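Side-chain contacts in DNA polymerase III, beta subunit (Thermotoga maritima, PDB 1VPK), which probably tethers DNA polymerases and other proteins to DNA, giving them processivity as a ring-shaped head-to-tail homodimer around the duplex: residues Lys23-Ile28 with Ala67-Ala72; Ala43-Glu48 with Ile56-Leu61; Ile137-Asp142 with Val169-His174; Ile225-Asp230 with Val234-Asn239; Thr265-Ser270 with Phe294-Asn299. One frame throughout, in Å; residues are numbered along the deposited sequence. Where two conformers were deposited one is given.

Contact 1: Lys23-Ile28 with Ala67-Ala72; sequences KDKITI and ATVNAA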
# COMPACT_ATOMS: atom_id res chain seq x y z
N LYS A 23 -18.99 5.22 15.63
CA LYS A 23 -18.04 4.75 14.62
C LYS A 23 -18.62 3.63 13.73
O LYS A 23 -18.51 3.66 12.49
CB LYS A 23 -16.80 4.23 15.33
CG LYS A 23 -15.62 3.93 14.40
CD LYS A 23 -14.31 3.72 15.22
CE LYS A 23 -14.36 2.47 16.12
NZ LYS A 23 -13.04 2.19 16.84
N ASP A 24 -19.19 2.62 14.38
CA ASP A 24 -19.84 1.48 13.71
C ASP A 24 -20.96 1.92 12.76
O ASP A 24 -21.02 1.51 11.60
CB ASP A 24 -20.35 0.49 14.76
CG ASP A 24 -19.22 -0.19 15.53
OD1 ASP A 24 -18.04 0.21 15.38
OD2 ASP A 24 -19.53 -1.14 16.30
N LYS A 25 -21.86 2.80 13.22
CA LYS A 25 -22.97 3.25 12.36
C LYS A 25 -22.57 4.16 11.19
O LYS A 25 -23.13 4.07 10.08
CB LYS A 25 -24.10 3.88 13.22
CG LYS A 25 -24.67 2.87 14.23
CD LYS A 25 -25.57 1.83 13.48
CE LYS A 25 -25.91 0.57 14.27
NZ LYS A 25 -26.53 0.68 15.58
N ILE A 26 -21.60 5.05 11.43
CA ILE A 26 -21.02 5.85 10.36
C ILE A 26 -20.37 4.96 9.31
O ILE A 26 -20.60 5.13 8.12
CB ILE A 26 -20.02 6.89 10.93
CG1 ILE A 26 -20.78 7.97 11.72
CG2 ILE A 26 -19.09 7.45 9.85
CD1 ILE A 26 -21.55 8.88 10.90
N THR A 27 -19.54 4.01 9.76
CA THR A 27 -18.84 3.09 8.88
C THR A 27 -19.81 2.29 8.04
O THR A 27 -19.62 2.13 6.83
CB THR A 27 -17.95 2.13 9.72
OG1 THR A 27 -16.98 2.91 10.41
CG2 THR A 27 -17.20 1.16 8.87
N ILE A 28 -20.86 1.80 8.68
CA ILE A 28 -21.84 0.99 7.99
C ILE A 28 -22.56 1.73 6.88
O ILE A 28 -22.80 1.15 5.81
CB ILE A 28 -22.88 0.43 8.97
CG1 ILE A 28 -22.22 -0.67 9.74
CG2 ILE A 28 -24.14 -0.12 8.21
CD1 ILE A 28 -22.96 -1.15 10.97
N ALA A 67 -29.58 3.96 9.43
CA ALA A 67 -29.00 3.34 10.60
C ALA A 67 -29.56 3.99 11.86
O ALA A 67 -29.47 5.24 12.06
CB ALA A 67 -27.50 3.49 10.53
N THR A 68 -30.15 3.17 12.72
CA THR A 68 -30.61 3.63 14.02
C THR A 68 -29.41 3.57 15.00
O THR A 68 -28.75 2.54 15.12
CB THR A 68 -31.81 2.83 14.46
OG1 THR A 68 -32.85 3.02 13.48
CG2 THR A 68 -32.34 3.29 15.81
N VAL A 69 -29.09 4.72 15.61
CA VAL A 69 -27.96 4.83 16.52
C VAL A 69 -28.48 4.58 17.94
O VAL A 69 -29.45 5.21 18.41
CB VAL A 69 -27.26 6.19 16.41
CG1 VAL A 69 -25.95 6.20 17.20
CG2 VAL A 69 -26.96 6.50 14.95
N ASN A 70 -27.88 3.62 18.61
CA ASN A 70 -28.24 3.33 20.00
C ASN A 70 -27.43 4.19 20.94
O ASN A 70 -26.29 3.88 21.23
CB ASN A 70 -28.00 1.87 20.28
CG ASN A 70 -28.85 1.00 19.43
OD1 ASN A 70 -30.08 1.20 19.39
ND2 ASN A 70 -28.23 0.03 18.71
N ALA A 71 -28.02 5.31 21.35
CA ALA A 71 -27.38 6.29 22.26
C ALA A 71 -27.90 6.17 23.68
O ALA A 71 -28.92 5.57 23.93
CB ALA A 71 -27.61 7.69 21.75
N ALA A 72 -27.16 6.76 24.60
CA ALA A 72 -27.49 6.76 26.00
C ALA A 72 -28.43 7.92 26.34
O ALA A 72 -29.28 7.78 27.19
CB ALA A 72 -26.19 6.91 26.81

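Contact 2: Ala43-Glu48 with Ile56-Leu61; sequences AGFLFE and ICATDL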
# COMPACT_ATOMS: atom_id res chain seq x y z
N ALA A 43 -23.12 13.41 -0.83
CA ALA A 43 -21.81 12.96 -0.40
C ALA A 43 -21.67 13.17 1.11
O ALA A 43 -20.59 12.92 1.70
CB ALA A 43 -20.70 13.71 -1.21
N GLY A 44 -22.77 13.61 1.75
CA GLY A 44 -22.85 13.73 3.20
C GLY A 44 -23.82 12.76 3.86
O GLY A 44 -24.70 12.17 3.19
N PHE A 45 -23.64 12.58 5.19
CA PHE A 45 -24.57 11.82 6.03
C PHE A 45 -25.69 12.71 6.49
O PHE A 45 -25.45 13.84 6.98
CB PHE A 45 -23.88 11.28 7.30
CG PHE A 45 -22.79 10.33 7.03
CD1 PHE A 45 -23.08 9.01 6.72
CD2 PHE A 45 -21.48 10.72 7.12
CE1 PHE A 45 -22.07 8.09 6.47
CE2 PHE A 45 -20.45 9.81 6.86
CZ PHE A 45 -20.75 8.51 6.50
N LEU A 46 -26.90 12.21 6.40
CA LEU A 46 -28.01 12.80 7.15
C LEU A 46 -27.93 12.38 8.62
O LEU A 46 -27.91 11.20 8.91
CB LEU A 46 -29.36 12.35 6.57
CG LEU A 46 -30.60 12.91 7.28
CD1 LEU A 46 -30.82 14.32 6.95
CD2 LEU A 46 -31.81 12.13 6.91
N PHE A 47 -27.90 13.36 9.53
CA PHE A 47 -28.08 13.12 10.97
C PHE A 47 -29.48 13.65 11.27
O PHE A 47 -29.79 14.81 11.00
CB PHE A 47 -27.07 13.88 11.83
CG PHE A 47 -25.70 13.24 11.93
CD1 PHE A 47 -25.16 12.51 10.91
CD2 PHE A 47 -24.95 13.43 13.06
CE1 PHE A 47 -23.91 11.95 10.99
CE2 PHE A 47 -23.65 12.84 13.18
CZ PHE A 47 -23.13 12.11 12.17
N GLU A 48 -30.32 12.79 11.85
CA GLU A 48 -31.64 13.19 12.24
C GLU A 48 -31.95 12.75 13.67
O GLU A 48 -31.81 11.58 14.00
CB GLU A 48 -32.66 12.56 11.30
CG GLU A 48 -34.02 13.11 11.52
CD GLU A 48 -35.02 12.72 10.45
OE1 GLU A 48 -34.71 11.84 9.59
OE2 GLU A 48 -36.12 13.32 10.50
N ILE A 56 -28.68 8.00 11.45
CA ILE A 56 -27.69 8.42 10.46
C ILE A 56 -28.05 7.73 9.12
O ILE A 56 -28.23 6.49 9.09
CB ILE A 56 -26.31 7.99 10.89
CG1 ILE A 56 -25.89 8.81 12.14
CG2 ILE A 56 -25.30 8.15 9.76
CD1 ILE A 56 -24.64 8.25 12.86
N CYS A 57 -28.17 8.54 8.05
CA CYS A 57 -28.50 8.01 6.71
C CYS A 57 -27.48 8.41 5.64
O CYS A 57 -26.77 9.42 5.75
CB CYS A 57 -29.87 8.50 6.27
SG CYS A 57 -31.21 8.13 7.44
N ALA A 58 -27.43 7.61 4.59
CA ALA A 58 -26.64 7.96 3.40
C ALA A 58 -27.37 7.38 2.20
O ALA A 58 -27.99 6.30 2.30
CB ALA A 58 -25.31 7.38 3.49
N THR A 59 -27.32 8.08 1.08
CA THR A 59 -27.83 7.55 -0.17
C THR A 59 -27.12 8.19 -1.34
O THR A 59 -26.68 9.35 -1.27
CB THR A 59 -29.34 7.78 -0.29
OG1 THR A 59 -29.84 7.05 -1.42
CG2 THR A 59 -29.70 9.28 -0.50
N ASP A 60 -27.08 7.46 -2.43
CA ASP A 60 -26.79 7.99 -3.75
C ASP A 60 -27.97 7.87 -4.69
O ASP A 60 -27.80 7.95 -5.88
CB ASP A 60 -25.60 7.25 -4.35
CG ASP A 60 -25.87 5.77 -4.57
OD1 ASP A 60 -27.03 5.32 -4.49
OD2 ASP A 60 -24.89 5.05 -4.84
N LEU A 61 -29.16 7.70 -4.17
CA LEU A 61 -30.39 7.53 -4.96
C LEU A 61 -30.60 6.15 -5.58
O LEU A 61 -31.70 5.83 -6.07
CB LEU A 61 -30.55 8.63 -6.04
CG LEU A 61 -30.45 10.11 -5.60
CD1 LEU A 61 -30.87 10.97 -6.73
CD2 LEU A 61 -31.33 10.39 -4.41
O HOH W 1 -25.83 10.48 1.36

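Contact 3: Ile137-Asp142 with Val169-His174; sequences ITFEVD and VFWELH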
# COMPACT_ATOMS: atom_id res chain seq x y z
N ILE A 137 -40.86 -11.11 -1.78
CA ILE A 137 -40.20 -12.38 -1.50
C ILE A 137 -39.22 -12.06 -0.37
O ILE A 137 -38.56 -11.03 -0.41
CB ILE A 137 -39.52 -12.86 -2.80
CG1 ILE A 137 -40.54 -13.59 -3.66
CG2 ILE A 137 -38.26 -13.71 -2.56
CD1 ILE A 137 -40.70 -12.99 -5.05
N THR A 138 -39.20 -12.89 0.66
CA THR A 138 -38.31 -12.66 1.79
C THR A 138 -37.65 -13.95 2.31
O THR A 138 -38.22 -15.07 2.19
CB THR A 138 -39.03 -11.88 2.95
OG1 THR A 138 -38.08 -11.52 3.95
CG2 THR A 138 -40.10 -12.67 3.58
N PHE A 139 -36.42 -13.80 2.81
CA PHE A 139 -35.71 -14.90 3.46
C PHE A 139 -34.69 -14.40 4.46
O PHE A 139 -34.23 -13.27 4.38
CB PHE A 139 -35.06 -15.84 2.43
CG PHE A 139 -34.07 -15.16 1.55
CD1 PHE A 139 -34.47 -14.52 0.39
CD2 PHE A 139 -32.70 -15.15 1.88
CE1 PHE A 139 -33.55 -13.86 -0.42
CE2 PHE A 139 -31.77 -14.48 1.07
CZ PHE A 139 -32.19 -13.84 -0.08
N GLU A 140 -34.37 -15.22 5.43
CA GLU A 140 -33.26 -14.96 6.33
C GLU A 140 -32.04 -15.73 5.85
O GLU A 140 -32.18 -16.82 5.32
CB GLU A 140 -33.62 -15.38 7.77
CG GLU A 140 -34.40 -14.31 8.53
CD GLU A 140 -34.33 -14.46 10.04
OE1 GLU A 140 -34.34 -15.61 10.56
OE2 GLU A 140 -34.29 -13.42 10.73
N VAL A 141 -30.84 -15.15 6.01
CA VAL A 141 -29.62 -15.93 5.77
C VAL A 141 -28.55 -15.67 6.84
O VAL A 141 -28.45 -14.57 7.39
CB VAL A 141 -29.08 -15.74 4.29
CG1 VAL A 141 -28.82 -14.35 3.99
CG2 VAL A 141 -27.83 -16.61 4.03
N ASP A 142 -27.78 -16.71 7.14
CA ASP A 142 -26.65 -16.62 8.08
C ASP A 142 -25.70 -15.51 7.54
O ASP A 142 -25.38 -15.45 6.37
CB ASP A 142 -26.01 -18.02 8.26
CG ASP A 142 -24.73 -18.02 9.11
OD1 ASP A 142 -23.73 -17.38 8.70
OD2 ASP A 142 -24.73 -18.67 10.19
N VAL A 169 -23.80 -7.93 -9.19
CA VAL A 169 -23.91 -9.33 -8.85
C VAL A 169 -25.36 -9.74 -8.99
O VAL A 169 -26.27 -9.05 -8.54
CB VAL A 169 -23.46 -9.63 -7.41
CG1 VAL A 169 -23.59 -11.16 -7.09
CG2 VAL A 169 -22.04 -9.15 -7.15
N PHE A 170 -25.54 -10.88 -9.64
CA PHE A 170 -26.84 -11.43 -9.95
C PHE A 170 -27.21 -12.43 -8.86
O PHE A 170 -26.42 -13.32 -8.52
CB PHE A 170 -26.81 -12.07 -11.35
CG PHE A 170 -28.17 -12.44 -11.90
CD1 PHE A 170 -29.15 -11.47 -12.10
CD2 PHE A 170 -28.46 -13.76 -12.25
CE1 PHE A 170 -30.39 -11.83 -12.60
CE2 PHE A 170 -29.71 -14.11 -12.75
CZ PHE A 170 -30.66 -13.15 -12.93
N TRP A 171 -28.42 -12.29 -8.34
CA TRP A 171 -28.93 -13.16 -7.30
C TRP A 171 -30.00 -14.05 -7.89
O TRP A 171 -30.94 -13.54 -8.50
CB TRP A 171 -29.56 -12.35 -6.16
CG TRP A 171 -28.65 -11.42 -5.42
CD1 TRP A 171 -27.83 -10.48 -5.96
CD2 TRP A 171 -28.54 -11.30 -4.00
NE1 TRP A 171 -27.16 -9.81 -4.94
CE2 TRP A 171 -27.58 -10.30 -3.73
CE3 TRP A 171 -29.15 -11.95 -2.92
CZ2 TRP A 171 -27.23 -9.92 -2.42
CZ3 TRP A 171 -28.76 -11.62 -1.63
CH2 TRP A 171 -27.83 -10.59 -1.40
N GLU A 172 -29.89 -15.37 -7.68
CA GLU A 172 -30.93 -16.32 -8.04
C GLU A 172 -31.37 -17.12 -6.84
O GLU A 172 -30.56 -17.84 -6.21
CB GLU A 172 -30.43 -17.32 -9.07
CG GLU A 172 -30.16 -16.72 -10.42
CD GLU A 172 -29.58 -17.77 -11.36
OE1 GLU A 172 -30.13 -18.87 -11.43
OE2 GLU A 172 -28.56 -17.49 -11.98
N LEU A 173 -32.65 -16.98 -6.51
CA LEU A 173 -33.25 -17.77 -5.44
C LEU A 173 -34.14 -18.90 -5.98
O LEU A 173 -34.99 -18.70 -6.86
CB LEU A 173 -34.12 -16.92 -4.47
CG LEU A 173 -33.52 -15.99 -3.43
CD1 LEU A 173 -32.68 -16.79 -2.43
CD2 LEU A 173 -32.69 -14.89 -4.09
N HIS A 174 -33.95 -20.07 -5.39
CA HIS A 174 -34.88 -21.17 -5.49
C HIS A 174 -35.22 -21.67 -4.10
O HIS A 174 -34.68 -21.16 -3.09
CB HIS A 174 -34.27 -22.29 -6.32
CG HIS A 174 -34.00 -21.90 -7.73
ND1 HIS A 174 -32.83 -21.28 -8.12
CD2 HIS A 174 -34.76 -22.01 -8.84
CE1 HIS A 174 -32.87 -21.04 -9.42
NE2 HIS A 174 -34.03 -21.46 -9.88

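Contact 4: Ile225-Asp230 with Val234-Asn239; sequences ITVRYD and VSLSTN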
# COMPACT_ATOMS: atom_id res chain seq x y z
N ILE A 225 -29.27 -12.22 8.79
CA ILE A 225 -29.82 -10.97 8.23
C ILE A 225 -31.04 -11.29 7.34
O ILE A 225 -31.19 -12.43 6.87
CB ILE A 225 -28.80 -10.19 7.37
CG1 ILE A 225 -28.29 -11.02 6.19
CG2 ILE A 225 -27.64 -9.70 8.21
CD1 ILE A 225 -29.17 -10.88 4.95
N THR A 226 -31.89 -10.30 7.12
CA THR A 226 -33.10 -10.47 6.31
C THR A 226 -32.99 -9.76 4.98
O THR A 226 -32.54 -8.63 4.91
CB THR A 226 -34.34 -9.91 7.03
OG1 THR A 226 -34.49 -10.56 8.29
CG2 THR A 226 -35.59 -10.14 6.20
N VAL A 227 -33.48 -10.44 3.93
CA VAL A 227 -33.50 -9.90 2.57
C VAL A 227 -34.92 -9.92 2.09
O VAL A 227 -35.58 -10.92 2.25
CB VAL A 227 -32.68 -10.77 1.62
CG1 VAL A 227 -32.83 -10.30 0.16
CG2 VAL A 227 -31.18 -10.79 2.09
N ARG A 228 -35.39 -8.84 1.50
CA ARG A 228 -36.74 -8.77 0.90
C ARG A 228 -36.68 -8.12 -0.47
O ARG A 228 -36.02 -7.07 -0.66
CB ARG A 228 -37.71 -7.99 1.78
CG ARG A 228 -39.20 -8.11 1.32
CD ARG A 228 -40.17 -7.50 2.36
NE ARG A 228 -39.86 -6.10 2.62
CZ ARG A 228 -39.14 -5.63 3.64
NH1 ARG A 228 -38.60 -6.45 4.55
NH2 ARG A 228 -38.91 -4.31 3.75
N TYR A 229 -37.38 -8.72 -1.42
CA TYR A 229 -37.40 -8.25 -2.78
C TYR A 229 -38.83 -8.00 -3.19
O TYR A 229 -39.67 -8.90 -3.05
CB TYR A 229 -36.75 -9.30 -3.67
CG TYR A 229 -36.88 -9.09 -5.17
CD1 TYR A 229 -36.43 -7.95 -5.76
CD2 TYR A 229 -37.44 -10.07 -6.00
CE1 TYR A 229 -36.55 -7.73 -7.14
CE2 TYR A 229 -37.54 -9.87 -7.41
CZ TYR A 229 -37.07 -8.69 -7.95
OH TYR A 229 -37.15 -8.41 -9.31
N ASP A 230 -39.11 -6.80 -3.70
CA ASP A 230 -40.51 -6.45 -4.09
C ASP A 230 -40.75 -6.29 -5.59
O ASP A 230 -41.83 -5.86 -6.00
CB ASP A 230 -41.04 -5.22 -3.31
CG ASP A 230 -40.31 -3.93 -3.64
OD1 ASP A 230 -39.56 -3.88 -4.65
OD2 ASP A 230 -40.47 -2.97 -2.85
N VAL A 234 -34.67 -4.17 -3.26
CA VAL A 234 -34.26 -5.19 -2.31
C VAL A 234 -33.82 -4.44 -1.02
O VAL A 234 -32.97 -3.53 -1.08
CB VAL A 234 -33.07 -5.98 -2.87
CG1 VAL A 234 -32.53 -7.03 -1.85
CG2 VAL A 234 -33.47 -6.67 -4.16
N SER A 235 -34.41 -4.84 0.11
CA SER A 235 -33.99 -4.41 1.42
C SER A 235 -33.15 -5.51 2.00
O SER A 235 -33.51 -6.68 1.92
CB SER A 235 -35.19 -4.15 2.34
OG SER A 235 -35.87 -2.93 2.00
N LEU A 236 -32.03 -5.12 2.59
CA LEU A 236 -31.20 -5.97 3.41
C LEU A 236 -31.20 -5.32 4.80
O LEU A 236 -30.73 -4.18 4.95
CB LEU A 236 -29.79 -5.99 2.85
CG LEU A 236 -28.84 -7.06 3.37
CD1 LEU A 236 -28.67 -8.14 2.30
CD2 LEU A 236 -27.50 -6.46 3.68
N SER A 237 -31.73 -6.03 5.78
CA SER A 237 -32.01 -5.47 7.11
C SER A 237 -31.29 -6.27 8.19
O SER A 237 -31.28 -7.52 8.17
CB SER A 237 -33.52 -5.61 7.41
OG SER A 237 -34.29 -4.79 6.55
N THR A 238 -30.71 -5.53 9.13
CA THR A 238 -30.33 -6.06 10.43
C THR A 238 -31.26 -5.40 11.47
O THR A 238 -32.21 -4.70 11.12
CB THR A 238 -28.85 -5.76 10.78
OG1 THR A 238 -28.68 -4.37 11.09
CG2 THR A 238 -27.93 -6.13 9.62
N ASN A 239 -31.01 -5.70 12.74
CA ASN A 239 -31.67 -5.10 13.90
C ASN A 239 -31.80 -3.57 13.79
O ASN A 239 -32.91 -3.02 13.94
CB ASN A 239 -30.78 -5.45 15.11
CG ASN A 239 -31.45 -5.25 16.43
OD1 ASN A 239 -32.59 -5.69 16.65
ND2 ASN A 239 -30.71 -4.64 17.37

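Contact 5: Thr265-Ser270 with Phe294-Asn299; sequences TKVVVS and FEIEEN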
# COMPACT_ATOMS: atom_id res chain seq x y z
N THR A 265 -10.10 -32.38 -21.08
CA THR A 265 -8.88 -32.34 -20.29
C THR A 265 -9.20 -31.82 -18.87
O THR A 265 -9.90 -30.83 -18.70
CB THR A 265 -7.85 -31.41 -20.96
OG1 THR A 265 -7.66 -31.80 -22.33
CG2 THR A 265 -6.54 -31.48 -20.24
N LYS A 266 -8.71 -32.54 -17.86
CA LYS A 266 -8.80 -32.09 -16.47
C LYS A 266 -7.41 -32.12 -15.83
O LYS A 266 -6.71 -33.09 -15.95
CB LYS A 266 -9.70 -33.05 -15.70
CG LYS A 266 -9.93 -32.63 -14.25
CD LYS A 266 -10.56 -33.75 -13.45
CE LYS A 266 -11.95 -34.11 -13.96
NZ LYS A 266 -12.86 -33.00 -13.60
N VAL A 267 -7.04 -31.05 -15.15
CA VAL A 267 -5.77 -30.93 -14.48
C VAL A 267 -6.02 -30.68 -12.99
O VAL A 267 -6.82 -29.82 -12.62
CB VAL A 267 -4.99 -29.77 -15.09
CG1 VAL A 267 -3.85 -29.42 -14.28
CG2 VAL A 267 -4.51 -30.11 -16.49
N VAL A 268 -5.40 -31.48 -12.14
CA VAL A 268 -5.41 -31.22 -10.70
C VAL A 268 -4.03 -30.73 -10.35
O VAL A 268 -3.03 -31.34 -10.71
CB VAL A 268 -5.82 -32.47 -9.89
CG1 VAL A 268 -5.75 -32.20 -8.39
CG2 VAL A 268 -7.22 -32.89 -10.29
N VAL A 269 -3.99 -29.62 -9.64
CA VAL A 269 -2.73 -28.93 -9.38
C VAL A 269 -2.86 -28.16 -8.07
O VAL A 269 -3.94 -27.69 -7.73
CB VAL A 269 -2.38 -27.99 -10.57
CG1 VAL A 269 -3.39 -26.90 -10.76
CG2 VAL A 269 -0.97 -27.39 -10.42
N SER A 270 -1.75 -28.07 -7.33
CA SER A 270 -1.68 -27.31 -6.08
C SER A 270 -2.00 -25.82 -6.34
O SER A 270 -1.51 -25.24 -7.29
CB SER A 270 -0.29 -27.48 -5.41
OG SER A 270 0.01 -26.34 -4.65
N PHE A 294 -0.47 -22.35 -21.69
CA PHE A 294 -0.39 -23.62 -20.99
C PHE A 294 -0.23 -24.69 -22.03
O PHE A 294 -1.02 -24.76 -22.97
CB PHE A 294 -1.67 -23.89 -20.21
CG PHE A 294 -1.85 -23.00 -19.01
CD1 PHE A 294 -2.18 -21.70 -19.16
CD2 PHE A 294 -1.70 -23.47 -17.75
CE1 PHE A 294 -2.33 -20.89 -18.07
CE2 PHE A 294 -1.86 -22.65 -16.67
CZ PHE A 294 -2.19 -21.38 -16.83
N GLU A 295 0.83 -25.49 -21.88
CA GLU A 295 1.10 -26.69 -22.64
C GLU A 295 0.91 -27.84 -21.65
O GLU A 295 1.77 -28.14 -20.80
CB GLU A 295 2.51 -26.67 -23.21
CG GLU A 295 2.74 -25.52 -24.15
CD GLU A 295 4.20 -25.31 -24.48
OE1 GLU A 295 5.07 -25.99 -23.93
OE2 GLU A 295 4.48 -24.46 -25.33
N ILE A 296 -0.26 -28.44 -21.75
CA ILE A 296 -0.65 -29.50 -20.87
C ILE A 296 -0.31 -30.87 -21.48
O ILE A 296 -0.72 -31.20 -22.59
CB ILE A 296 -2.14 -29.40 -20.57
CG1 ILE A 296 -2.47 -28.04 -19.98
CG2 ILE A 296 -2.55 -30.52 -19.63
CD1 ILE A 296 -3.89 -27.69 -20.09
N GLU A 297 0.50 -31.64 -20.76
CA GLU A 297 0.98 -32.93 -21.16
C GLU A 297 0.59 -33.90 -20.06
O GLU A 297 -0.12 -33.53 -19.12
CB GLU A 297 2.51 -32.90 -21.33
CG GLU A 297 2.99 -31.82 -22.31
CD GLU A 297 4.51 -31.58 -22.28
OE1 GLU A 297 5.25 -32.42 -21.68
OE2 GLU A 297 4.95 -30.56 -22.87
N GLU A 298 1.06 -35.13 -20.17
CA GLU A 298 0.49 -36.18 -19.36
C GLU A 298 0.69 -36.00 -17.85
O GLU A 298 -0.25 -36.26 -17.08
CB GLU A 298 0.98 -37.54 -19.84
CG GLU A 298 0.10 -38.75 -19.28
CD GLU A 298 -1.39 -38.41 -18.93
OE1 GLU A 298 -2.19 -38.04 -19.83
OE2 GLU A 298 -1.75 -38.53 -17.72
N ASN A 299 1.88 -35.55 -17.46
CA ASN A 299 2.28 -35.42 -16.04
C ASN A 299 2.66 -34.00 -15.60
O ASN A 299 2.93 -33.78 -14.41
CB ASN A 299 3.55 -36.28 -15.82
CG ASN A 299 3.26 -37.75 -15.84
OD1 ASN A 299 3.77 -38.49 -16.67
ND2 ASN A 299 2.39 -38.18 -14.95

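Contact 1: Lys23-Ile28 with Ala67-Ala72
The flat amide of Asn70 and the ammonium of Lys25 are near neighbours, ND2 lying 3.6 Å from NZ, with Lys25 NZ well off the plane of the Asn70 amide. The flat peptide group of Thr68 is met at its end, where Lys25 NZ donates to Thr68 O over 2.9 Å, close to the line of the carbonyl bond (162°). This is helix-on-sheet packing in the N-terminal domain: helix 19-29 reaches across to strand 63-68 and the residues after it. Lys25 forms salt bridges with Glu21 and, as a further anionic partner, Asp240, whose OD2 also takes a weak hydrogen bond from Asn70 ND2, consistent with the closeness of the two donors. Bends in the lysine chain at chi2 (-74°) and chi4 (55°) carry NZ round to the carbonyl. A methionine here would probably leave Thr68 O without this donor and Glu21 and Asp240 without their positive mate. Nearer the helix, Lys25 CD packs 3.9 Å from Ala67 CB, and Lys25 CB 4.2 Å from Val69 CG2.

Contact 2: Ala43-Glu48 with Ile56-Leu61
Leu46 O is approached by two hydrogens of the facing strand: Cys57 N donates to it over 2.8 Å, in the carbonyl plane and nearly straight (163°), while Ile56 CA makes a CH...O contact at 3.2 Å. The beta hairpin of strands 44-50 and 53-59 is thus pinned at its Leu46-Cys57 hydrogen-bonded pair. The return bond, from Leu46 N to Cys57 O, is more bent (141°), and its donor is tilted from the carbonyl plane.

Side chains divide between the two faces of the sheet. With Leu46, Cys57 makes a small apolar pair, CB against CB. On the other face Ile56 works with both branches. CG1 lies over one face of the Phe47 ring, offset toward the rim, in a CH-pi contact 4.2 Å from the centroid; CG2, anti to the backbone N, meets CD1 of Phe45 at 3.9 Å. Ile26 of helix 19-29 touches all three residues. With an alanine in place of Ile56, the Phe47 face and Phe45 CD1 would probably lose their shared aliphatic neighbour, opening a gap beneath the helix.

Beyond Phe45 the direct ladder gives way to water: one molecule lies 2.7 Å from Gly44 O and accepts from Thr59 N at 2.8 Å. Thr59 then closes an ST turn, its OG1 accepting from Leu61 N at 2.9 Å.

Contact 3: Ile137-Asp142 with Val169-His174
Two beta sheets face each other in the central domain, and this contact is a piece of the apolar layer between them: strand 137-142 supplies Phe139, strand 168-174 supplies Leu173 and Trp171. No hydrogen bond crosses; these two strands meet here through side chains. Phe139 and Leu173 approach from opposite directions, and the leucine lays CD1 over one face of the ring, 3.9 Å from its centroid and 22° off the normal, a CH-pi contact displaced toward the rim. Phe139 achieves this with a chi1 of 60°, its CG held between the backbone N and the carbonyl carbon, the crowded position. The indole meets the same ring differently, edge against edge. Phe203, from strand 201-206, stacks on Trp171, while Val227 of the strand beside Phe139 touches the phenyl group. The leucine branch point also takes part, Leu173 CG lying 3.7 Å from Phe139 CE1; at the next ring atom, Phe139 CZ and Trp171 CZ3 are 4.4 Å apart.

Contact 4: Ile225-Asp230 with Val234-Asn239
Backbone bonding comes first where Thr226 and Ser237, then Arg228 and Ser235, form successive hydrogen-bonded pairs of an antiparallel beta hairpin. Each pair exchanges two N-H...O bonds; the straightest runs from Thr226 N to Ser237 O, 3.0 Å and 175°. CH...O contacts reinforce the ladder, among them Val234 CA to Arg228 O at 3.1 Å.

Apolar contacts occupy the face bearing Val227, Tyr229, Val234 and Leu236. Val234 serves two neighbours: CG2 touches Tyr229 CD1 at 3.6 Å, and CG1 lies 3.9 Å from Val227 CG1. Leu236 CD1 is likewise shared, at 3.7 Å from Val227 CG2 and 3.8 Å from Ile225 CD1. The isoleucine also sets its CG2 against the methyl of Thr238.

Polar side chains line the other face. The Arg228 guanidinium turns one flat side to Ser235 CB, after a bend at chi3 (58°) that folds the group back across the strands. Arg228 NH2 and Ser235 OG do not bond each other; each has its partner in Ala133, whose carbonyl accepts from the arginine and whose N-H donates to the serine. Ser237 OG bonds Glu242.

Within the larger sheet the hairpin lies between strand 137-142, beside 224-229, and strand 241-246, beside 233-237. On the apolar side, helix 143-153 packs on Ile225, and strand 201-206 touches Tyr229 and Val234.

Contact 5: Thr265-Ser270 with Phe294-Asn299
A purely apolar contact joins the facing sheets of the C-terminal domain, with Val267 and Thr265 on strand 265-270 and Ile296 at the end of strand 292-296. The backbones are too far apart to pair, the nearest CA atoms, of Val267 and Ile296, being 8.3 Å apart, and no hydrogen bond crosses. Instead Val267 and Ile296 reach toward each other tip to tip, their CG2 methyls meeting at 3.7 Å. With chi1 of Ile296 at -57°, CG1 lies beside the backbone N, which leaves CG2 anti to that N and aimed at strand 265-270. It also comes within 4.1 Å of Thr265 CG2. That threonine keeps its two branches to separate tasks, for OG1 bonds Glu324 O while the methyl joins the apolar layer. Met301 of the following strand and Phe351 of strand 346-351 pack on Ile296 as well. Beta-branched side chains meeting by their methyls here form part of the layer between two antiparallel sheets in one of the beta subunit's three related domains.

From the N terminus, contact 1 closes the first long loop, bringing strand 63-68 back to helix 19-29. Contact 2, a tight hairpin, is nested inside that loop and touches contact 1, since strand 53-59 is the sheet neighbour of strand 63-68. Contact 3 then joins the two sheets of the central domain, closing a loop that holds helix 143-153, and contact 4 follows in series as another hairpin. These two also touch, strand 137-142 pairing with strand 224-229. Contacts 1 to 4 all reach one sheet running from the N-terminal into the central domain. Contact 5 closes a loop holding helix 271-285; its strand 265-270 shares a sheet with strand 168-174, spanning the central and C-terminal domains. No loops cross.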